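Local coordinates for protein peptide methionine sulfoxide reductase msrA/msrB (Neisseria meningitidis, PDB 3BQG) that probably reduces methionine sulfoxide in peptides and proteins back to methionine, acting as a redox-active methionine sulfoxide reductase A domain seen here in its sulfenic acid form, at residues V99-P104 with A108-A113; V57-D62 with D69-Y74; Y19-R22 with V27-V30. The protein carries 1 engineered substitution. All coordinates share one frame; numbering follows the deposited sequence.

Interaction 1 (V99-P104 with A108-A113)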
ATOM      1  N   VAL A  99       4.401   5.374   1.134  1.00 12.08           N
ATOM      2  CA  VAL A  99       3.259   5.710   1.977  1.00 12.26           C
ATOM      3  C   VAL A  99       2.916   7.149   1.558  1.00 12.18           C
ATOM      4  O   VAL A  99       3.779   8.028   1.621  1.00 13.03           O
ATOM      5  CB  VAL A  99       3.645   5.678   3.483  1.00 14.49           C
ATOM      6  CG1 VAL A  99       2.454   6.111   4.333  1.00 12.90           C
ATOM      7  CG2 VAL A  99       4.115   4.263   3.878  1.00 13.11           C
ATOM      8  N   TYR A 100       1.684   7.391   1.120  1.00 12.26           N
ATOM      9  CA  TYR A 100       1.289   8.728   0.687  1.00 12.30           C
ATOM     10  C   TYR A 100       0.148   9.238   1.552  1.00 12.89           C
ATOM     11  O   TYR A 100      -0.810   8.523   1.833  1.00 13.75           O
ATOM     12  CB  TYR A 100       0.901   8.718  -0.797  1.00 12.72           C
ATOM     13  CG  TYR A 100       1.906   7.982  -1.664  1.00 12.68           C
ATOM     14  CD1 TYR A 100       3.250   8.363  -1.694  1.00 13.84           C
ATOM     15  CD2 TYR A 100       1.521   6.870  -2.414  1.00 16.64           C
ATOM     16  CE1 TYR A 100       4.193   7.638  -2.453  1.00 14.19           C
ATOM     17  CE2 TYR A 100       2.448   6.141  -3.173  1.00 13.93           C
ATOM     18  CZ  TYR A 100       3.775   6.525  -3.185  1.00 15.55           C
ATOM     19  OH  TYR A 100       4.675   5.764  -3.902  1.00 14.93           O
ATOM     20  N   TYR A 101       0.241  10.495   1.957  1.00 13.50           N
ATOM     21  CA  TYR A 101      -0.753  11.079   2.851  1.00 15.89           C
ATOM     22  C   TYR A 101      -1.452  12.331   2.324  1.00 17.90           C
ATOM     23  O   TYR A 101      -0.914  13.048   1.484  1.00 17.55           O
ATOM     24  CB  TYR A 101      -0.063  11.411   4.171  1.00 12.85           C
ATOM     25  CG  TYR A 101       1.141  12.298   3.971  1.00 13.82           C
ATOM     26  CD1 TYR A 101       0.998  13.678   3.816  1.00 13.71           C
ATOM     27  CD2 TYR A 101       2.423  11.756   3.856  1.00 12.43           C
ATOM     28  CE1 TYR A 101       2.097  14.488   3.546  1.00 13.59           C
ATOM     29  CE2 TYR A 101       3.521  12.561   3.587  1.00 12.30           C
ATOM     30  CZ  TYR A 101       3.358  13.925   3.428  1.00 13.47           C
ATOM     31  OH  TYR A 101       4.443  14.716   3.134  1.00 14.65           O
ATOM     32  N   THR A 102      -2.642  12.592   2.864  1.00 20.10           N
ATOM     33  CA  THR A 102      -3.442  13.754   2.495  1.00 22.36           C
ATOM     34  C   THR A 102      -3.414  14.815   3.597  1.00 23.60           C
ATOM     35  O   THR A 102      -3.870  15.942   3.392  1.00 23.60           O
ATOM     36  CB  THR A 102      -4.903  13.360   2.204  1.00 22.73           C
ATOM     37  OG1 THR A 102      -5.433  12.629   3.314  1.00 25.09           O
ATOM     38  CG2 THR A 102      -4.975  12.493   0.953  1.00 23.57           C
ATOM     39  N   ASP A 103      -2.882  14.450   4.765  1.00 23.77           N
ATOM     40  CA  ASP A 103      -2.762  15.369   5.905  1.00 23.80           C
ATOM     41  C   ASP A 103      -1.270  15.609   6.146  1.00 23.63           C
ATOM     42  O   ASP A 103      -0.548  14.699   6.544  1.00 22.33           O
ATOM     43  CB  ASP A 103      -3.378  14.754   7.167  1.00 25.98           C
ATOM     44  CG  ASP A 103      -3.335  15.699   8.368  1.00 27.08           C
ATOM     45  OD1 ASP A 103      -2.497  16.627   8.390  1.00 26.36           O
ATOM     46  OD2 ASP A 103      -4.139  15.498   9.301  1.00 28.57           O
ATOM     47  N   PRO A 104      -0.788  16.840   5.911  1.00 23.97           N
ATOM     48  CA  PRO A 104       0.633  17.146   6.111  1.00 24.07           C
ATOM     49  C   PRO A 104       1.200  16.797   7.490  1.00 24.60           C
ATOM     50  O   PRO A 104       2.403  16.574   7.629  1.00 25.23           O
ATOM     51  CB  PRO A 104       0.714  18.643   5.798  1.00 25.54           C
ATOM     52  CG  PRO A 104      -0.649  19.142   6.156  1.00 24.28           C
ATOM     53  CD  PRO A 104      -1.548  18.064   5.600  1.00 24.43           C
ATOM     54  N   ALA A 108       5.504  13.533   9.556  1.00 18.73           N
ATOM     55  CA  ALA A 108       6.401  13.282  10.676  1.00 18.85           C
ATOM     56  C   ALA A 108       6.103  11.935  11.330  1.00 18.19           C
ATOM     57  O   ALA A 108       7.010  11.231  11.756  1.00 18.40           O
ATOM     58  CB  ALA A 108       6.278  14.405  11.698  1.00 18.67           C
ATOM     59  N   VAL A 109       4.829  11.571  11.404  1.00 19.71           N
ATOM     60  CA  VAL A 109       4.460  10.297  12.006  1.00 20.66           C
ATOM     61  C   VAL A 109       5.003   9.141  11.171  1.00 22.54           C
ATOM     62  O   VAL A 109       5.526   8.162  11.713  1.00 22.86           O
ATOM     63  CB  VAL A 109       2.934  10.163  12.130  1.00 21.13           C
ATOM     64  CG1 VAL A 109       2.571   8.791  12.664  1.00 24.00           C
ATOM     65  CG2 VAL A 109       2.407  11.236  13.069  1.00 24.49           C
ATOM     66  N   ILE A 110       4.885   9.263   9.850  1.00 20.59           N
ATOM     67  CA  ILE A 110       5.365   8.229   8.941  1.00 18.19           C
ATOM     68  C   ILE A 110       6.886   8.108   8.994  1.00 17.85           C
ATOM     69  O   ILE A 110       7.417   7.002   9.012  1.00 18.38           O
ATOM     70  CB  ILE A 110       4.899   8.522   7.501  1.00 17.80           C
ATOM     71  CG1 ILE A 110       3.366   8.508   7.460  1.00 15.22           C
ATOM     72  CG2 ILE A 110       5.476   7.491   6.534  1.00 14.72           C
ATOM     73  CD1 ILE A 110       2.786   8.951   6.136  1.00 19.65           C
ATOM     74  N   ALA A 111       7.583   9.242   9.040  1.00 16.04           N
ATOM     75  CA  ALA A 111       9.047   9.244   9.105  1.00 17.35           C
ATOM     76  C   ALA A 111       9.562   8.584  10.387  1.00 17.87           C
ATOM     77  O   ALA A 111      10.564   7.863  10.367  1.00 17.56           O
ATOM     78  CB  ALA A 111       9.578  10.669   9.011  1.00 16.19           C
ATOM     79  N   ALA A 112       8.876   8.831  11.500  1.00 18.56           N
ATOM     80  CA  ALA A 112       9.268   8.250  12.779  1.00 18.58           C
ATOM     81  C   ALA A 112       9.092   6.736  12.733  1.00 18.96           C
ATOM     82  O   ALA A 112       9.903   5.985  13.287  1.00 18.36           O
ATOM     83  CB  ALA A 112       8.420   8.843  13.910  1.00 19.85           C
ATOM     84  N   ALA A 113       8.024   6.289  12.080  1.00 17.52           N
ATOM     85  CA  ALA A 113       7.757   4.860  11.958  1.00 17.98           C
ATOM     86  C   ALA A 113       8.848   4.203  11.113  1.00 16.96           C
ATOM     87  O   ALA A 113       9.282   3.092  11.401  1.00 14.50           O
ATOM     88  CB  ALA A 113       6.384   4.626  11.327  1.00 17.64           C
TER
HETATM   89  O   HOH W   1       4.361  16.210   9.592  1.00 26.81           O
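Ile110 reaches from helix 106-117 onto strand 97-101, where its terminal methyl CD1 meets both Val99 and Tyr101. The Val99 and Ile110 side chains run alongside each other in opposite senses, so branch lies against branch: Val99 CG1 to Ile110 CD1 measures 3.4 Å, tighter than an ordinary carbon contact, while Ile110 CG2 rests 4.0 Å from Val99 CB. Ile110 is extended at chi2 (173°), which carries CD1 past the valine to the next inward-facing residue of the strand. There the tyrosine is met at a slant, neither squarely over the face nor at the rim, with Tyr101 CD2 3.6 Å from Ile110 CD1. The ring takes this place because Tyr101 CG sits between its own backbone N and carbonyl carbon (chi1 55°). Its OH is hydrogen-bonded to Lys107 NZ, which ties the far end of the ring to the helix as well.

The turn joining strand to helix has polar links. Asp103 OD1 accepts from Ala105 N, as in an Asx turn, and one water receives Ala108 N at 2.9 Å while donating to Pro104 O at 2.8 Å, a bridge between the i and i+4 backbone groups, which lie too far apart to bond directly. Across the two segments no direct hydrogen bond exists, and all three touching residues are buried. Such apolar strand-to-helix packing is characteristic of a beta-alpha-beta unit, formed here by strand 97-101, helix 106-117 and the parallel strand 128-131.

Interaction 2 (V57-D62 with D69-Y74)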
ATOM      1  N   VAL A  57      -2.885   1.040  -2.675  1.00 15.30           N
ATOM      2  CA  VAL A  57      -4.132   0.629  -2.054  1.00 15.23           C
ATOM      3  C   VAL A  57      -4.554   1.738  -1.100  1.00 15.50           C
ATOM      4  O   VAL A  57      -3.822   2.073  -0.167  1.00 14.08           O
ATOM      5  CB  VAL A  57      -3.974  -0.686  -1.257  1.00 14.88           C
ATOM      6  CG1 VAL A  57      -5.274  -1.019  -0.546  1.00 16.46           C
ATOM      7  CG2 VAL A  57      -3.590  -1.826  -2.193  1.00 13.50           C
ATOM      8  N   LYS A  58      -5.719   2.328  -1.360  1.00 16.79           N
ATOM      9  CA  LYS A  58      -6.255   3.385  -0.510  1.00 17.84           C
ATOM     10  C   LYS A  58      -6.947   2.669   0.647  1.00 16.82           C
ATOM     11  O   LYS A  58      -7.976   2.022   0.456  1.00 16.50           O
ATOM     12  CB  LYS A  58      -7.267   4.232  -1.295  1.00 18.71           C
ATOM     13  CG  LYS A  58      -7.975   5.312  -0.477  1.00 21.13           C
ATOM     14  CD  LYS A  58      -8.918   6.147  -1.347  1.00 23.45           C
ATOM     15  CE  LYS A  58     -10.149   5.366  -1.797  1.00 27.84           C
ATOM     16  NZ  LYS A  58     -11.165   5.172  -0.705  1.00 31.66           N
ATOM     17  N   VAL A  59      -6.379   2.784   1.842  1.00 17.63           N
ATOM     18  CA  VAL A  59      -6.926   2.119   3.018  1.00 17.18           C
ATOM     19  C   VAL A  59      -7.710   3.052   3.928  1.00 18.19           C
ATOM     20  O   VAL A  59      -7.188   4.062   4.390  1.00 18.04           O
ATOM     21  CB  VAL A  59      -5.800   1.466   3.858  1.00 16.87           C
ATOM     22  CG1 VAL A  59      -6.394   0.754   5.076  1.00 16.40           C
ATOM     23  CG2 VAL A  59      -5.010   0.488   2.993  1.00 16.01           C
ATOM     24  N   THR A  60      -8.968   2.701   4.176  1.00 19.19           N
ATOM     25  CA  THR A  60      -9.834   3.475   5.055  1.00 19.18           C
ATOM     26  C   THR A  60     -10.007   2.638   6.313  1.00 19.60           C
ATOM     27  O   THR A  60     -10.429   1.485   6.246  1.00 18.95           O
ATOM     28  CB  THR A  60     -11.215   3.731   4.414  1.00 21.06           C
ATOM     29  OG1 THR A  60     -11.047   4.490   3.209  1.00 20.86           O
ATOM     30  CG2 THR A  60     -12.121   4.501   5.374  1.00 19.24           C
ATOM     31  N   TYR A  61      -9.670   3.213   7.459  1.00 19.46           N
ATOM     32  CA  TYR A  61      -9.775   2.481   8.711  1.00 20.84           C
ATOM     33  C   TYR A  61     -10.563   3.215   9.784  1.00 22.64           C
ATOM     34  O   TYR A  61     -10.781   4.425   9.704  1.00 22.60           O
ATOM     35  CB  TYR A  61      -8.367   2.141   9.229  1.00 19.96           C
ATOM     36  CG  TYR A  61      -7.462   3.344   9.418  1.00 18.84           C
ATOM     37  CD1 TYR A  61      -7.264   3.907  10.685  1.00 19.50           C
ATOM     38  CD2 TYR A  61      -6.810   3.923   8.330  1.00 17.37           C
ATOM     39  CE1 TYR A  61      -6.435   5.019  10.859  1.00 17.46           C
ATOM     40  CE2 TYR A  61      -5.982   5.033   8.492  1.00 15.86           C
ATOM     41  CZ  TYR A  61      -5.797   5.577   9.759  1.00 18.70           C
ATOM     42  OH  TYR A  61      -4.975   6.676   9.911  1.00 16.75           O
ATOM     43  N   ASP A  62     -11.005   2.457  10.782  1.00 25.79           N
ATOM     44  CA  ASP A  62     -11.767   3.000  11.899  1.00 27.54           C
ATOM     45  C   ASP A  62     -10.766   3.653  12.842  1.00 28.19           C
ATOM     46  O   ASP A  62     -10.016   2.966  13.535  1.00 27.44           O
ATOM     47  CB  ASP A  62     -12.507   1.872  12.626  1.00 28.62           C
ATOM     48  CG  ASP A  62     -13.447   2.387  13.702  1.00 29.87           C
ATOM     49  OD1 ASP A  62     -13.057   3.322  14.437  1.00 27.27           O
ATOM     50  OD2 ASP A  62     -14.571   1.843  13.816  1.00 28.58           O
ATOM     51  N   ASP A  69      -0.112   4.287  13.062  1.00 24.46           N
ATOM     52  CA  ASP A  69       1.030   3.422  13.319  1.00 26.10           C
ATOM     53  C   ASP A  69       0.647   1.957  13.189  1.00 23.95           C
ATOM     54  O   ASP A  69       1.397   1.172  12.616  1.00 23.36           O
ATOM     55  CB  ASP A  69       1.617   3.653  14.709  1.00 29.65           C
ATOM     56  CG  ASP A  69       2.843   2.794  14.954  1.00 34.82           C
ATOM     57  OD1 ASP A  69       3.868   3.018  14.264  1.00 35.56           O
ATOM     58  OD2 ASP A  69       2.778   1.886  15.812  1.00 35.91           O
ATOM     59  N   ASP A  70      -0.511   1.583  13.733  1.00 23.79           N
ATOM     60  CA  ASP A  70      -0.959   0.198  13.627  1.00 22.69           C
ATOM     61  C   ASP A  70      -0.986  -0.165  12.148  1.00 22.01           C
ATOM     62  O   ASP A  70      -0.474  -1.209  11.744  1.00 21.94           O
ATOM     63  CB  ASP A  70      -2.366   0.009  14.205  1.00 24.08           C
ATOM     64  CG  ASP A  70      -2.445   0.315  15.686  1.00 24.93           C
ATOM     65  OD1 ASP A  70      -1.408   0.232  16.380  1.00 25.66           O
ATOM     66  OD2 ASP A  70      -3.559   0.627  16.160  1.00 26.14           O
ATOM     67  N   ILE A  71      -1.584   0.710  11.341  1.00 19.50           N
ATOM     68  CA  ILE A  71      -1.671   0.479   9.897  1.00 19.48           C
ATOM     69  C   ILE A  71      -0.278   0.307   9.290  1.00 19.03           C
ATOM     70  O   ILE A  71      -0.064  -0.562   8.443  1.00 18.86           O
ATOM     71  CB  ILE A  71      -2.383   1.650   9.179  1.00 17.48           C
ATOM     72  CG1 ILE A  71      -3.856   1.712   9.599  1.00 17.26           C
ATOM     73  CG2 ILE A  71      -2.262   1.485   7.666  1.00 17.13           C
ATOM     74  CD1 ILE A  71      -4.680   0.500   9.165  1.00 18.41           C
ATOM     75  N   LEU A  72       0.669   1.138   9.723  1.00 19.36           N
ATOM     76  CA  LEU A  72       2.025   1.047   9.199  1.00 20.12           C
ATOM     77  C   LEU A  72       2.719  -0.251   9.620  1.00 20.26           C
ATOM     78  O   LEU A  72       3.486  -0.827   8.844  1.00 20.60           O
ATOM     79  CB  LEU A  72       2.850   2.263   9.629  1.00 18.95           C
ATOM     80  CG  LEU A  72       2.370   3.597   9.037  1.00 19.68           C
ATOM     81  CD1 LEU A  72       3.297   4.725   9.473  1.00 18.60           C
ATOM     82  CD2 LEU A  72       2.339   3.504   7.512  1.00 17.67           C
ATOM     83  N   GLN A  73       2.459  -0.717  10.839  1.00 19.35           N
ATOM     84  CA  GLN A  73       3.074  -1.962  11.287  1.00 18.67           C
ATOM     85  C   GLN A  73       2.579  -3.127  10.426  1.00 19.14           C
ATOM     86  O   GLN A  73       3.364  -3.991  10.038  1.00 20.39           O
ATOM     87  CB  GLN A  73       2.772  -2.216  12.766  1.00 21.77           C
ATOM     88  CG  GLN A  73       3.362  -1.157  13.691  1.00 23.88           C
ATOM     89  CD  GLN A  73       4.869  -1.007  13.523  1.00 24.31           C
ATOM     90  OE1 GLN A  73       5.371   0.082  13.241  1.00 26.61           O
ATOM     91  NE2 GLN A  73       5.594  -2.101  13.700  1.00 24.59           N
ATOM     92  N   TYR A  74       1.284  -3.147  10.123  1.00 17.46           N
ATOM     93  CA  TYR A  74       0.721  -4.199   9.275  1.00 18.57           C
ATOM     94  C   TYR A  74       1.378  -4.129   7.894  1.00 18.22           C
ATOM     95  O   TYR A  74       1.642  -5.152   7.262  1.00 16.35           O
ATOM     96  CB  TYR A  74      -0.795  -4.014   9.125  1.00 20.26           C
ATOM     97  CG  TYR A  74      -1.610  -4.547  10.288  1.00 23.27           C
ATOM     98  CD1 TYR A  74      -1.661  -5.917  10.557  1.00 25.32           C
ATOM     99  CD2 TYR A  74      -2.356  -3.689  11.093  1.00 24.64           C
ATOM    100  CE1 TYR A  74      -2.441  -6.423  11.595  1.00 26.04           C
ATOM    101  CE2 TYR A  74      -3.145  -4.183  12.138  1.00 24.42           C
ATOM    102  CZ  TYR A  74      -3.182  -5.551  12.378  1.00 26.93           C
ATOM    103  OH  TYR A  74      -3.973  -6.057  13.384  1.00 28.41           O
TER
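Ile71 lies over one face of the Tyr61 ring, and this pairing is the close part of the contact. Ile71 CG1 stands 3.9 Å from the centroid of the Tyr61 ring and only 11° off its normal, which meets the geometry of a CH-pi interaction. The methylene is thus centred above the ring, whereas the methyl lies toward its root: Ile71 CD1 is 4.0 Å from Tyr61 CG and equally far from Tyr61 CB. The bend at chi2 of Ile71 (-65°) accounts for this, folding CD1 back along the tyrosine instead of extending it past the ring.

Toward Val59 the packing is slacker. Val59 CG1 comes no nearer than 4.4 Å to Ile71 CD1, and further burial there is supplied from elsewhere: Phe20 of helix 14-21 touches both Val59 and Ile71, and Ile6 of strand 3-10 also packs on Ile71. Beyond this apolar patch the helix turns polar, since Asp69, Asp70 and Gln73 are partly exposed, and Asp70 OD2 is hydrogen-bonded to Ser67 N. On the strand, Thr60 points away from the helix. No hydrogen bond crosses between the segments. A helix laid on the sheet after strand 54-62 and before the parallel strand 97-101, with strand 3-10 between the two, is the split beta-alpha-beta crossover of a ferredoxin-like alpha/beta core.

Interaction 3 (Y19-R22 with V27-V30)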
ATOM      1  N   TYR A  19      -4.872  -8.441   1.684  1.00 18.34           N
ATOM      2  CA  TYR A  19      -4.275  -8.444   3.011  1.00 18.53           C
ATOM      3  C   TYR A  19      -4.964  -7.458   3.965  1.00 18.00           C
ATOM      4  O   TYR A  19      -5.370  -7.835   5.061  1.00 17.18           O
ATOM      5  CB  TYR A  19      -2.782  -8.109   2.881  1.00 18.77           C
ATOM      6  CG  TYR A  19      -2.039  -7.901   4.178  1.00 19.94           C
ATOM      7  CD1 TYR A  19      -1.717  -8.975   5.010  1.00 20.46           C
ATOM      8  CD2 TYR A  19      -1.626  -6.625   4.559  1.00 20.04           C
ATOM      9  CE1 TYR A  19      -0.997  -8.777   6.191  1.00 18.05           C
ATOM     10  CE2 TYR A  19      -0.910  -6.421   5.730  1.00 19.13           C
ATOM     11  CZ  TYR A  19      -0.597  -7.496   6.540  1.00 19.07           C
ATOM     12  OH  TYR A  19       0.127  -7.281   7.692  1.00 18.77           O
ATOM     13  N   PHE A  20      -5.105  -6.200   3.554  1.00 19.30           N
ATOM     14  CA  PHE A  20      -5.727  -5.209   4.430  1.00 22.43           C
ATOM     15  C   PHE A  20      -7.218  -5.419   4.701  1.00 24.74           C
ATOM     16  O   PHE A  20      -7.723  -5.004   5.742  1.00 25.68           O
ATOM     17  CB  PHE A  20      -5.465  -3.791   3.899  1.00 20.38           C
ATOM     18  CG  PHE A  20      -4.186  -3.194   4.421  1.00 19.75           C
ATOM     19  CD1 PHE A  20      -4.155  -2.562   5.660  1.00 17.69           C
ATOM     20  CD2 PHE A  20      -2.996  -3.347   3.718  1.00 18.50           C
ATOM     21  CE1 PHE A  20      -2.953  -2.099   6.204  1.00 21.61           C
ATOM     22  CE2 PHE A  20      -1.785  -2.892   4.249  1.00 19.53           C
ATOM     23  CZ  PHE A  20      -1.764  -2.262   5.497  1.00 18.64           C
ATOM     24  N   GLN A  21      -7.919  -6.076   3.783  1.00 27.11           N
ATOM     25  CA  GLN A  21      -9.346  -6.338   3.967  1.00 30.10           C
ATOM     26  C   GLN A  21      -9.609  -7.304   5.121  1.00 31.68           C
ATOM     27  O   GLN A  21     -10.658  -7.237   5.763  1.00 33.14           O
ATOM     28  CB  GLN A  21      -9.956  -6.903   2.677  1.00 30.73           C
ATOM     29  CG  GLN A  21     -10.228  -5.857   1.609  1.00 33.23           C
ATOM     30  CD  GLN A  21     -11.461  -5.017   1.913  1.00 35.69           C
ATOM     31  OE1 GLN A  21     -11.666  -4.576   3.043  1.00 39.20           O
ATOM     32  NE2 GLN A  21     -12.283  -4.786   0.898  1.00 38.70           N
ATOM     33  N   ARG A  22      -8.661  -8.200   5.389  1.00 32.87           N
ATOM     34  CA  ARG A  22      -8.813  -9.175   6.472  1.00 33.08           C
ATOM     35  C   ARG A  22      -8.612  -8.597   7.868  1.00 31.85           C
ATOM     36  O   ARG A  22      -8.894  -9.263   8.862  1.00 34.35           O
ATOM     37  CB  ARG A  22      -7.834 -10.342   6.288  1.00 34.94           C
ATOM     38  CG  ARG A  22      -8.185 -11.301   5.164  1.00 38.66           C
ATOM     39  CD  ARG A  22      -7.212 -12.479   5.097  1.00 41.09           C
ATOM     40  NE  ARG A  22      -7.188 -13.258   6.335  1.00 44.14           N
ATOM     41  CZ  ARG A  22      -7.306 -14.582   6.385  1.00 45.76           C
ATOM     42  NH1 ARG A  22      -7.271 -15.210   7.553  1.00 46.75           N
ATOM     43  NH2 ARG A  22      -7.466 -15.278   5.269  1.00 47.79           N
ATOM     44  N   VAL A  27     -12.187  -0.651   7.138  1.00 23.84           N
ATOM     45  CA  VAL A  27     -13.535  -0.673   6.589  1.00 24.14           C
ATOM     46  C   VAL A  27     -13.592  -0.687   5.065  1.00 23.45           C
ATOM     47  O   VAL A  27     -14.635  -0.978   4.489  1.00 23.39           O
ATOM     48  CB  VAL A  27     -14.356   0.508   7.149  1.00 26.20           C
ATOM     49  CG1 VAL A  27     -14.461   0.372   8.662  1.00 26.92           C
ATOM     50  CG2 VAL A  27     -13.695   1.829   6.801  1.00 25.03           C
ATOM     51  N   ASP A  28     -12.472  -0.389   4.414  1.00 22.35           N
ATOM     52  CA  ASP A  28     -12.418  -0.404   2.955  1.00 21.56           C
ATOM     53  C   ASP A  28     -10.967  -0.381   2.476  1.00 21.18           C
ATOM     54  O   ASP A  28     -10.090   0.167   3.141  1.00 21.94           O
ATOM     55  CB  ASP A  28     -13.166   0.805   2.381  1.00 24.77           C
ATOM     56  CG  ASP A  28     -13.549   0.625   0.914  1.00 27.41           C
ATOM     57  OD1 ASP A  28     -13.949   1.625   0.283  1.00 31.82           O
ATOM     58  OD2 ASP A  28     -13.466  -0.508   0.390  1.00 29.31           O
ATOM     59  N   ALA A  29     -10.725  -0.994   1.323  1.00 20.53           N
ATOM     60  CA  ALA A  29      -9.399  -1.036   0.714  1.00 19.67           C
ATOM     61  C   ALA A  29      -9.625  -1.032  -0.790  1.00 19.43           C
ATOM     62  O   ALA A  29     -10.134  -2.005  -1.354  1.00 21.22           O
ATOM     63  CB  ALA A  29      -8.643  -2.293   1.143  1.00 17.93           C
ATOM     64  N   VAL A  30      -9.258   0.077  -1.426  1.00 19.25           N
ATOM     65  CA  VAL A  30      -9.436   0.260  -2.863  1.00 19.35           C
ATOM     66  C   VAL A  30      -8.106   0.315  -3.614  1.00 18.51           C
ATOM     67  O   VAL A  30      -7.245   1.131  -3.304  1.00 18.57           O
ATOM     68  CB  VAL A  30     -10.214   1.569  -3.143  1.00 18.59           C
ATOM     69  CG1 VAL A  30     -10.335   1.807  -4.641  1.00 16.65           C
ATOM     70  CG2 VAL A  30     -11.595   1.492  -2.502  1.00 19.72           C
TER
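Gln21 of helix 14-21 leans over Ala29 of strand 26-34. Its CB is still remote, 5.0 Å from Ala29 CB. With chi1 at -78° and a second bend at chi2 (-76°), the chain then turns toward the strand: Gln21 CG settles 3.9 Å from Ala29 CB, and CD lies 4.0 Å from that same methyl. At the tip the amide spans the backbone between Asp28 and Ala29. Gln21 OE1 is 4.2 Å from Asp28 CA, and NE2 approaches Ala29 N to 4.1 Å, with Asp28 OD2 farther off at 4.5 Å from NE2.

The preceding residue also lies on the alanine: Phe20 CB stands 4.5 Å from Ala29 CB before its ring leads away toward Val59, Ile71 and Tyr74. Asp28 folds its carboxylate back on the strand, where OD2 accepts a weak, bent bond from Ala29 N; Val27 and Asp28 together form a classic beta bulge against Thr60. None of the amide's approaches to the strand qualifies as a hydrogen bond. The chemistry is therefore plain packing: the glutamine methylene and amide rest on the small alanine methyl at ordinary van der Waals distance, while no polar bond across the contact fixes that amide's rotation.

The three contacts lie along one mixed sheet whose strands 97-101, 3-10, 54-62 and 26-34 are consecutive neighbours. Interaction 2 is central and touches both others. Toward interaction 1, Leu72 CD1 packs 3.6 Å from Ala113 CB, joining helices 68-78 and 106-117. Toward interaction 3, Lys58 N and Val30 O, 2.7 Å apart, link adjacent strands, and Tyr19 OH lies 2.6 Å from Tyr74 O, a probable hydrogen bond between helices. Interactions 1 and 3 do not touch, with centres about 19 Å apart. Cys12, present as S-hydroxycysteine, falls between strand 3-10 and helix 14-21, making interaction 3 the one whose helix begins just after this redox-modified residue.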